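Local coordinates for protein Lpg2148(MvcA) (Legionella pneumophila subsp. pneumophila str. Philadelphia 1, PDB 6K11) that probably regulates the host ubiquitin-conjugating enzyme UBE2N through deubiquitination, as a deamidase-related effector of Legionella pneumophila, at residues 24-27 and 28-32; 76-79 and 80-84; 111-115 and 116-120; 154-158 and 159-163. All blocks are in the same frame, centred on the assembly; numbering follows the deposited sequence.

Along the chain the four contacts follow in series, each closing before the next opens. Contact 1, where a loop enters helix 28-39, and contact 2, the end of helix 71-83, have centres about 17 Å apart and touch: Thr-24 CG2 lies 3.7 Å from Asp-77 OD2. Contact 3 is about 20 Å from contact 2, centre to centre, and leads into strand 120-129 of the antiparallel sheet against which helix 71-83 packs. Contact 4 is set apart: a hairpin in the mixed sheet of the MvcA insertion domain, its centre about 44 Å from that of contact 2 and across the chain's centre. Three contacts thus belong to the main body, and one to the inserted portion.

Contact 1: 24-27 and 28-32; sequences TGVP and AEVLG
Val-26 and Leu-31 form a hydrophobic staple at the start of helix 28-39, joining the residue just before the N-cap position, held by Pro-27, to the helix's first turn. The meeting point is Val-26 CG1, 4.1 Å from Leu-31 CB. The same methyl also lies 4.0 Å from Val-30 CG1, the two valine side chains crossing at about a right angle. Val-26 reaches both partners because CG1 is anti to its own backbone N (chi1 176°), which sets this branch beside its carbonyl carbon, on the side of the helix. On the outer side, Val-30 CG2 runs alongside the Pro-27 ring, with Pro-27 CB 4.0 Å away and the other ring carbons scarcely farther.

The backbone is tied to the same turn. Leu-31 N donates to Pro-27 O at 3.0 Å, a nearly straight bond (170° at the hydrogen) that arrives almost in line with the carbonyl. Upstream, Thr-24 OG1 accepts from Val-26 N at 3.2 Å, an ST turn that bends the loop through Gly-25. Tyr-365 of helix 358-381 donates its hydroxyl to Val-26 O and also packs on Ala-28 and Leu-31, covering the inner side of the turn.

Chemically, then, the helix start is marked by one well-aligned carbonyl bond and a small patch of branched apolar carbons, with Val-30 and the proline ring toward solvent.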
loop_
_atom_site.group_PDB
_atom_site.type_symbol
_atom_site.label_atom_id
_atom_site.label_comp_id
_atom_site.label_asym_id
_atom_site.label_seq_id
_atom_site.Cartn_x
_atom_site.Cartn_y
_atom_site.Cartn_z
ATOM N N THR A 24 -10.229 14.149 -4.300
ATOM C CA THR A 24 -8.964 14.302 -5.026
ATOM C C THR A 24 -8.840 15.656 -5.717
ATOM O O THR A 24 -7.720 16.114 -5.972
ATOM C CB THR A 24 -8.810 13.218 -6.102
ATOM O OG1 THR A 24 -9.776 13.460 -7.142
ATOM C CG2 THR A 24 -9.023 11.837 -5.517
ATOM N N GLY A 25 -9.961 16.300 -6.036
ATOM C CA GLY A 25 -9.953 17.552 -6.768
ATOM C C GLY A 25 -9.704 17.436 -8.260
ATOM O O GLY A 25 -9.594 18.464 -8.931
ATOM N N VAL A 26 -9.629 16.235 -8.810
ATOM C CA VAL A 26 -9.330 16.079 -10.242
ATOM C C VAL A 26 -10.610 16.309 -11.042
ATOM O O VAL A 26 -11.634 15.678 -10.741
ATOM C CB VAL A 26 -8.752 14.697 -10.521
ATOM C CG1 VAL A 26 -8.527 14.479 -12.025
ATOM C CG2 VAL A 26 -7.452 14.505 -9.769
ATOM N N PRO A 27 -10.611 17.182 -12.054
ATOM C CA PRO A 27 -11.840 17.367 -12.837
ATOM C C PRO A 27 -12.259 16.045 -13.464
ATOM O O PRO A 27 -11.415 15.227 -13.832
ATOM C CB PRO A 27 -11.449 18.420 -13.889
ATOM C CG PRO A 27 -10.237 19.149 -13.262
ATOM C CD PRO A 27 -9.510 18.045 -12.527
ATOM N N ALA A 28 -13.574 15.824 -13.524
ATOM C CA ALA A 28 -14.088 14.535 -13.990
ATOM C C ALA A 28 -13.624 14.232 -15.408
ATOM O O ALA A 28 -13.310 13.076 -15.734
ATOM C CB ALA A 28 -15.614 14.519 -13.923
ATOM N N GLU A 29 -13.598 15.246 -16.278
ATOM C CA GLU A 29 -13.164 14.981 -17.648
ATOM C C GLU A 29 -11.715 14.522 -17.682
ATOM O O GLU A 29 -11.352 13.650 -18.482
ATOM C CB GLU A 29 -13.370 16.207 -18.541
ATOM C CG GLU A 29 -13.162 15.894 -20.037
ATOM C CD GLU A 29 -13.389 17.105 -20.959
ATOM O OE1 GLU A 29 -12.524 17.993 -21.003
ATOM O OE2 GLU A 29 -14.438 17.166 -21.638
ATOM N N VAL A 30 -10.873 15.087 -16.814
ATOM C CA VAL A 30 -9.463 14.702 -16.767
ATOM C C VAL A 30 -9.324 13.261 -16.279
ATOM O O VAL A 30 -8.571 12.455 -16.849
ATOM C CB VAL A 30 -8.684 15.686 -15.867
ATOM C CG1 VAL A 30 -7.236 15.244 -15.680
ATOM C CG2 VAL A 30 -8.749 17.099 -16.453
ATOM N N LEU A 31 -10.045 12.923 -15.208
ATOM C CA LEU A 31 -10.051 11.550 -14.701
ATOM C C LEU A 31 -10.514 10.571 -15.775
ATOM O O LEU A 31 -9.899 9.510 -15.981
ATOM C CB LEU A 31 -10.954 11.461 -13.471
ATOM C CG LEU A 31 -11.150 10.034 -12.950
ATOM C CD1 LEU A 31 -9.809 9.511 -12.463
ATOM C CD2 LEU A 31 -12.186 9.974 -11.819
ATOM N N GLY A 32 -11.612 10.905 -16.457
ATOM C CA GLY A 32 -12.130 10.024 -17.493
ATOM C C GLY A 32 -11.157 9.830 -18.642
ATOM O O GLY A 32 -10.974 8.712 -19.128
#

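Contact 2: 76-79 and 80-84; sequences NDVC and ELLLG
Val-78 and Leu-82 stand one turn apart on the last two turns of the alpha-helix 71-83, and the whole contact is of this i to i+4 kind. Four backbone hydrogen bonds make the ladder: Glu-80 N to Asn-76 O, Leu-81 N to Asp-77 O, Leu-82 N to Val-78 O and Leu-83 N to Cys-79 O, each 2.9 Å long. The last is the most bent, 145° at the hydrogen, where the helix is about to end. Gly-84 N still bonds to Glu-80 O before the chain turns, with positive phi, into helix 85-93.

Apolar contacts follow the buried side. Val-78 and Leu-82 lie side by side, pointing the same way toward strand 228-238, where they pack on Thr-235 and Tyr-237. Cys-79 and Leu-83 make a looser pair, both reaching Phe-91 of the next helix.

The polar ends find partners beyond these turns: Asn-76 OD1 takes a hydrogen bond from Arg-123 of strand 120-129, and Glu-80 OE1 has a long, weak ion pair with Lys-85. Val-78 meets its partner through CG1, the branch anti to its backbone N (chi1 170°), which comes to 4.1 Å from Leu-82 CD2.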
loop_
_atom_site.group_PDB
_atom_site.type_symbol
_atom_site.label_atom_id
_atom_site.label_comp_id
_atom_site.label_asym_id
_atom_site.label_seq_id
_atom_site.Cartn_x
_atom_site.Cartn_y
_atom_site.Cartn_z
ATOM N N ASN A 76 -1.724 9.753 0.417
ATOM C CA ASN A 76 -1.253 10.820 -0.468
ATOM C C ASN A 76 -2.233 11.988 -0.481
ATOM O O ASN A 76 -1.816 13.155 -0.484
ATOM C CB ASN A 76 -1.041 10.297 -1.895
ATOM C CG ASN A 76 0.195 9.407 -2.038
ATOM O OD1 ASN A 76 1.026 9.308 -1.145
ATOM N ND2 ASN A 76 0.328 8.785 -3.196
ATOM N N ASP A 77 -3.542 11.689 -0.472
ATOM C CA ASP A 77 -4.572 12.725 -0.438
ATOM C C ASP A 77 -4.550 13.491 0.879
ATOM O O ASP A 77 -4.680 14.720 0.891
ATOM C CB ASP A 77 -5.961 12.113 -0.626
ATOM C CG ASP A 77 -6.243 11.701 -2.055
ATOM O OD1 ASP A 77 -5.416 11.990 -2.941
ATOM O OD2 ASP A 77 -7.305 11.062 -2.279
ATOM N N VAL A 78 -4.483 12.771 2.006
ATOM C CA VAL A 78 -4.413 13.435 3.305
ATOM C C VAL A 78 -3.202 14.366 3.359
ATOM O O VAL A 78 -3.306 15.523 3.783
ATOM C CB VAL A 78 -4.388 12.390 4.437
ATOM C CG1 VAL A 78 -4.080 13.059 5.770
ATOM C CG2 VAL A 78 -5.752 11.684 4.528
ATOM N N CYS A 79 -2.051 13.891 2.882
ATOM C CA CYS A 79 -0.833 14.695 2.950
ATOM C C CYS A 79 -0.922 15.922 2.050
ATOM O O CYS A 79 -0.474 17.013 2.431
ATOM C CB CYS A 79 0.379 13.845 2.567
ATOM S SG CYS A 79 0.869 12.626 3.834
ATOM N N GLU A 80 -1.476 15.763 0.849
ATOM C CA GLU A 80 -1.616 16.904 -0.049
ATOM C C GLU A 80 -2.586 17.937 0.516
ATOM O O GLU A 80 -2.346 19.149 0.417
ATOM C CB GLU A 80 -2.074 16.424 -1.420
ATOM C CG GLU A 80 -2.085 17.484 -2.490
ATOM C CD GLU A 80 -1.321 17.051 -3.727
ATOM O OE1 GLU A 80 -1.781 17.363 -4.847
ATOM O OE2 GLU A 80 -0.262 16.395 -3.576
ATOM N N LEU A 81 -3.691 17.482 1.114
ATOM C CA LEU A 81 -4.642 18.435 1.668
ATOM C C LEU A 81 -4.053 19.173 2.860
ATOM O O LEU A 81 -4.217 20.396 2.987
ATOM C CB LEU A 81 -5.934 17.723 2.059
ATOM C CG LEU A 81 -6.809 17.353 0.858
ATOM C CD1 LEU A 81 -7.899 16.372 1.290
ATOM C CD2 LEU A 81 -7.413 18.631 0.254
ATOM N N LEU A 82 -3.340 18.463 3.731
ATOM C CA LEU A 82 -2.874 19.095 4.960
ATOM C C LEU A 82 -1.599 19.900 4.743
ATOM O O LEU A 82 -1.369 20.880 5.457
ATOM C CB LEU A 82 -2.653 18.037 6.050
ATOM C CG LEU A 82 -3.825 17.780 7.006
ATOM C CD1 LEU A 82 -5.161 17.645 6.242
ATOM C CD2 LEU A 82 -3.557 16.533 7.878
ATOM N N LEU A 83 -0.766 19.512 3.772
ATOM C CA LEU A 83 0.516 20.170 3.560
ATOM C C LEU A 83 0.536 21.116 2.370
ATOM O O LEU A 83 1.380 22.021 2.341
ATOM C CB LEU A 83 1.623 19.135 3.357
ATOM C CG LEU A 83 1.996 18.361 4.621
ATOM C CD1 LEU A 83 2.738 17.089 4.255
ATOM C CD2 LEU A 83 2.849 19.264 5.503
ATOM N N GLY A 84 -0.337 20.921 1.389
ATOM C CA GLY A 84 -0.177 21.562 0.098
ATOM C C GLY A 84 0.812 20.816 -0.783
ATOM O O GLY A 84 1.647 20.048 -0.319
#

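Contact 3: 111-115 and 116-120; sequences ENTAP and SSTNL
Ala-114 and Ser-117 close a type I beta turn, with Pro-115 and Ser-116 at its corners, in the loop that carries the chain from helix 104-111 to strand 120-129. Its tight part is this turn and the residue after it. Ser-117 N donates to Ala-114 O at 2.9 Å, fairly straight at the hydrogen (156°), though the donor sits above the carbonyl plane, 58° out of it, rather than at a lone pair. The two beta carbons face each other across the open end of the turn, Ala-114 CB lying 3.6 Å from Ser-117 CB. Thr-118 then leans its methyl back over the same carbonyl, with CG2 3.2 Å from Ala-114 O. That methyl occupies the place between the backbone N and the carbonyl carbon, because OG1 takes the one opposite N (chi1 -166°); from there CG2 also reaches 4.0 Å from Thr-113 CB.

The solvent side is slacker. Ala-114, Ser-116 and Ser-117 are exposed, and the Ser-116 side chain skirts the backbone of Pro-115 and touches Thr-241. Other parts of the loop are tied to their surroundings: at the turn Pro-115 and Thr-241 share a backbone hydrogen bond, and nearer the strand the side chain of Thr-118 touches Arg-247 and Glu-333, while Asn-119 OD1 accepts from Gln-240 N. Thr-113 OG1 is hydrogen-bonded to Leu-110 O, at the end of the preceding helix. From that fixed position it meets the first residue of the strand, standing 3.8 Å from Leu-120 CD1.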
loop_
_atom_site.group_PDB
_atom_site.type_symbol
_atom_site.label_atom_id
_atom_site.label_comp_id
_atom_site.label_asym_id
_atom_site.label_seq_id
_atom_site.Cartn_x
_atom_site.Cartn_y
_atom_site.Cartn_z
ATOM N N GLU A 111 6.319 13.497 23.165
ATOM C CA GLU A 111 6.478 14.114 24.479
ATOM C C GLU A 111 7.280 15.408 24.405
ATOM O O GLU A 111 7.081 16.308 25.229
ATOM C CB GLU A 111 7.135 13.131 25.450
ATOM C CG GLU A 111 6.429 11.792 25.535
ATOM C CD GLU A 111 7.190 10.770 26.364
ATOM O OE1 GLU A 111 8.336 11.055 26.776
ATOM O OE2 GLU A 111 6.643 9.663 26.578
ATOM N N ASN A 112 8.175 15.532 23.423
ATOM C CA ASN A 112 8.976 16.734 23.227
ATOM C C ASN A 112 8.260 17.816 22.421
ATOM O O ASN A 112 8.929 18.719 21.900
ATOM C CB ASN A 112 10.299 16.379 22.543
ATOM C CG ASN A 112 11.436 16.213 23.530
ATOM O OD1 ASN A 112 11.365 15.389 24.445
ATOM N ND2 ASN A 112 12.494 16.999 23.351
ATOM N N THR A 113 6.935 17.751 22.288
ATOM C CA THR A 113 6.183 18.743 21.526
ATOM C C THR A 113 5.023 19.250 22.371
ATOM O O THR A 113 4.314 18.456 22.999
ATOM C CB THR A 113 5.664 18.164 20.204
ATOM O OG1 THR A 113 4.916 16.968 20.463
ATOM C CG2 THR A 113 6.825 17.832 19.278
ATOM N N ALA A 114 4.834 20.560 22.380
ATOM C CA ALA A 114 3.800 21.178 23.203
ATOM C C ALA A 114 2.422 20.851 22.650
ATOM O O ALA A 114 2.085 21.323 21.556
ATOM C CB ALA A 114 4.001 22.691 23.260
ATOM N N PRO A 115 1.596 20.073 23.359
ATOM C CA PRO A 115 0.285 19.686 22.802
ATOM C C PRO A 115 -0.608 20.867 22.464
ATOM O O PRO A 115 -1.427 20.773 21.539
ATOM C CB PRO A 115 -0.329 18.823 23.917
ATOM C CG PRO A 115 0.448 19.159 25.153
ATOM C CD PRO A 115 1.827 19.507 24.698
ATOM N N SER A 116 -0.474 21.980 23.182
ATOM C CA SER A 116 -1.281 23.160 22.904
ATOM C C SER A 116 -0.712 24.007 21.774
ATOM O O SER A 116 -1.416 24.878 21.245
ATOM C CB SER A 116 -1.403 24.000 24.176
ATOM O OG SER A 116 -0.192 23.940 24.916
ATOM N N SER A 117 0.530 23.760 21.370
ATOM C CA SER A 117 1.225 24.656 20.459
ATOM C C SER A 117 1.549 24.038 19.104
ATOM O O SER A 117 2.186 24.705 18.277
ATOM C CB SER A 117 2.519 25.153 21.115
ATOM O OG SER A 117 3.114 26.184 20.349
ATOM N N THR A 118 1.136 22.800 18.837
ATOM C CA THR A 118 1.580 22.134 17.620
ATOM C C THR A 118 0.487 21.237 17.044
ATOM O O THR A 118 -0.355 20.697 17.770
ATOM C CB THR A 118 2.856 21.320 17.885
ATOM O OG1 THR A 118 3.458 20.952 16.637
ATOM C CG2 THR A 118 2.548 20.071 18.685
ATOM N N ASN A 119 0.499 21.111 15.716
ATOM C CA ASN A 119 -0.360 20.191 14.977
ATOM C C ASN A 119 0.542 19.263 14.185
ATOM O O ASN A 119 1.350 19.731 13.376
ATOM C CB ASN A 119 -1.308 20.932 14.036
ATOM C CG ASN A 119 -2.195 21.898 14.763
ATOM O OD1 ASN A 119 -3.218 21.520 15.326
ATOM N ND2 ASN A 119 -1.798 23.167 14.767
ATOM N N LEU A 120 0.404 17.960 14.411
ATOM C CA LEU A 120 1.341 16.969 13.897
ATOM C C LEU A 120 0.639 16.008 12.949
ATOM O O LEU A 120 -0.478 15.555 13.220
ATOM C CB LEU A 120 1.972 16.166 15.042
ATOM C CG LEU A 120 2.838 16.958 16.025
ATOM C CD1 LEU A 120 3.164 16.122 17.256
ATOM C CD2 LEU A 120 4.100 17.422 15.326
#

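Contact 4: 154-158 and 159-163; sequences YLLEN and KLYFI
Tyr-154 and Tyr-161 are a hydrogen-bonded antiparallel pair in the beta hairpin of strands 152-155 and 160-163, within the MvcA insertion domain: Tyr-154 N reaches Tyr-161 O at 2.8 Å, and Tyr-161 N returns to Tyr-154 O at 2.9 Å in the carbonyl plane. A third bond, Leu-156 N to Lys-159 O at 2.8 Å, closes the ladder where the chain turns back through Glu-157 and Asn-158.

The side chains divide between two faces. On one, the non-hydrogen-bonded pair Leu-155 and Leu-160 meet by their CD1 methyls, 4.0 Å apart; Leu-155 also packs on Leu-135 of strand 134-137, its neighbour across the sheet, and Leu-160 on Cys-179 of helix 176-185. On the other face the tyrosine stems lie next to each other and their rings spread apart, each taking an aliphatic neighbour. Ile-163 brings CD1 obliquely to the Tyr-154 ring, 3.7 Å from Tyr-154 CE2. An extended chain (chi2 -179°) carries this methyl across from the opposite strand. At the far end of the ring, the Tyr-154 hydroxyl is hydrogen-bonded to Val-149 O.

At the turn, Glu-157 is held from outside, its OE1 accepting from Asn-140 N. Leu-156, meanwhile, meets the second tyrosine at the ring's edge, near its plane, with CD2 4.2 Å from Tyr-161 CE2.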
loop_
_atom_site.group_PDB
_atom_site.type_symbol
_atom_site.label_atom_id
_atom_site.label_comp_id
_atom_site.label_asym_id
_atom_site.label_seq_id
_atom_site.Cartn_x
_atom_site.Cartn_y
_atom_site.Cartn_z
ATOM N N TYR A 154 16.159 -18.571 -10.174
ATOM C CA TYR A 154 16.134 -19.272 -11.454
ATOM C C TYR A 154 17.499 -19.885 -11.738
ATOM O O TYR A 154 18.514 -19.183 -11.727
ATOM C CB TYR A 154 15.736 -18.324 -12.592
ATOM C CG TYR A 154 14.267 -17.947 -12.534
ATOM C CD1 TYR A 154 13.309 -18.723 -13.174
ATOM C CD2 TYR A 154 13.838 -16.845 -11.803
ATOM C CE1 TYR A 154 11.951 -18.405 -13.103
ATOM C CE2 TYR A 154 12.490 -16.515 -11.730
ATOM C CZ TYR A 154 11.553 -17.299 -12.384
ATOM O OH TYR A 154 10.213 -16.973 -12.304
ATOM N N LEU A 155 17.522 -21.187 -12.013
ATOM C CA LEU A 155 18.752 -21.898 -12.355
ATOM C C LEU A 155 18.705 -22.275 -13.830
ATOM O O LEU A 155 17.873 -23.087 -14.250
ATOM C CB LEU A 155 18.942 -23.135 -11.479
ATOM C CG LEU A 155 20.077 -24.080 -11.908
ATOM C CD1 LEU A 155 21.449 -23.380 -11.781
ATOM C CD2 LEU A 155 20.033 -25.348 -11.064
ATOM N N LEU A 156 19.603 -21.686 -14.609
ATOM C CA LEU A 156 19.766 -21.973 -16.023
ATOM C C LEU A 156 21.000 -22.843 -16.212
ATOM O O LEU A 156 21.767 -23.078 -15.270
ATOM C CB LEU A 156 19.904 -20.677 -16.833
ATOM C CG LEU A 156 18.696 -19.801 -17.168
ATOM C CD1 LEU A 156 17.856 -19.472 -15.947
ATOM C CD2 LEU A 156 19.185 -18.520 -17.838
ATOM N N GLU A 157 21.198 -23.308 -17.454
ATOM C CA GLU A 157 22.429 -24.026 -17.784
ATOM C C GLU A 157 23.664 -23.213 -17.416
ATOM O O GLU A 157 24.679 -23.775 -16.991
ATOM C CB GLU A 157 22.482 -24.371 -19.279
ATOM C CG GLU A 157 21.431 -25.349 -19.752
ATOM C CD GLU A 157 20.323 -24.654 -20.510
ATOM O OE1 GLU A 157 19.918 -23.551 -20.074
ATOM O OE2 GLU A 157 19.866 -25.194 -21.541
ATOM N N ASN A 158 23.609 -21.887 -17.585
ATOM C CA ASN A 158 24.811 -21.073 -17.448
ATOM C C ASN A 158 24.641 -19.846 -16.562
ATOM O O ASN A 158 25.545 -19.001 -16.525
ATOM C CB ASN A 158 25.320 -20.633 -18.822
ATOM C CG ASN A 158 24.222 -20.102 -19.719
ATOM O OD1 ASN A 158 23.152 -19.688 -19.258
ATOM N ND2 ASN A 158 24.486 -20.113 -21.025
ATOM N N LYS A 159 23.528 -19.723 -15.845
ATOM C CA LYS A 159 23.308 -18.575 -14.974
ATOM C C LYS A 159 22.492 -19.037 -13.771
ATOM O O LYS A 159 21.697 -19.974 -13.869
ATOM C CB LYS A 159 22.589 -17.435 -15.713
ATOM C CG LYS A 159 23.378 -16.795 -16.870
ATOM C CD LYS A 159 24.137 -15.544 -16.408
ATOM C CE LYS A 159 24.921 -14.864 -17.545
ATOM N NZ LYS A 159 24.402 -15.289 -18.865
ATOM N N LEU A 160 22.746 -18.414 -12.625
ATOM C CA LEU A 160 21.944 -18.572 -11.414
ATOM C C LEU A 160 21.483 -17.170 -11.040
ATOM O O LEU A 160 22.312 -16.321 -10.694
ATOM C CB LEU A 160 22.750 -19.217 -10.282
ATOM C CG LEU A 160 22.033 -19.405 -8.940
ATOM C CD1 LEU A 160 20.878 -20.412 -9.086
ATOM C CD2 LEU A 160 23.000 -19.864 -7.874
ATOM N N TYR A 161 20.172 -16.928 -11.123
ATOM C CA TYR A 161 19.591 -15.603 -10.973
ATOM C C TYR A 161 18.611 -15.561 -9.808
ATOM O O TYR A 161 18.002 -16.577 -9.435
ATOM C CB TYR A 161 18.811 -15.187 -12.236
ATOM C CG TYR A 161 19.616 -14.750 -13.438
ATOM C CD1 TYR A 161 20.551 -13.712 -13.349
ATOM C CD2 TYR A 161 19.387 -15.322 -14.685
ATOM C CE1 TYR A 161 21.256 -13.296 -14.460
ATOM C CE2 TYR A 161 20.084 -14.916 -15.792
ATOM C CZ TYR A 161 21.014 -13.904 -15.679
ATOM O OH TYR A 161 21.707 -13.504 -16.791
ATOM N N PHE A 162 18.444 -14.360 -9.251
ATOM C CA PHE A 162 17.311 -14.038 -8.398
ATOM C C PHE A 162 16.614 -12.861 -9.057
ATOM O O PHE A 162 17.268 -11.870 -9.400
ATOM C CB PHE A 162 17.751 -13.704 -6.961
ATOM C CG PHE A 162 16.674 -13.074 -6.112
ATOM C CD1 PHE A 162 15.425 -13.678 -5.981
ATOM C CD2 PHE A 162 16.920 -11.893 -5.431
ATOM C CE1 PHE A 162 14.424 -13.098 -5.191
ATOM C CE2 PHE A 162 15.934 -11.300 -4.632
ATOM C CZ PHE A 162 14.679 -11.903 -4.513
ATOM N N ILE A 163 15.309 -13.005 -9.309
ATOM C CA ILE A 163 14.466 -11.901 -9.765
ATOM C C ILE A 163 13.682 -11.417 -8.560
ATOM O O ILE A 163 12.926 -12.197 -7.968
ATOM C CB ILE A 163 13.509 -12.335 -10.885
ATOM C CG1 ILE A 163 14.276 -12.823 -12.102
ATOM C CG2 ILE A 163 12.556 -11.174 -11.244
ATOM C CD1 ILE A 163 13.380 -13.246 -13.249
#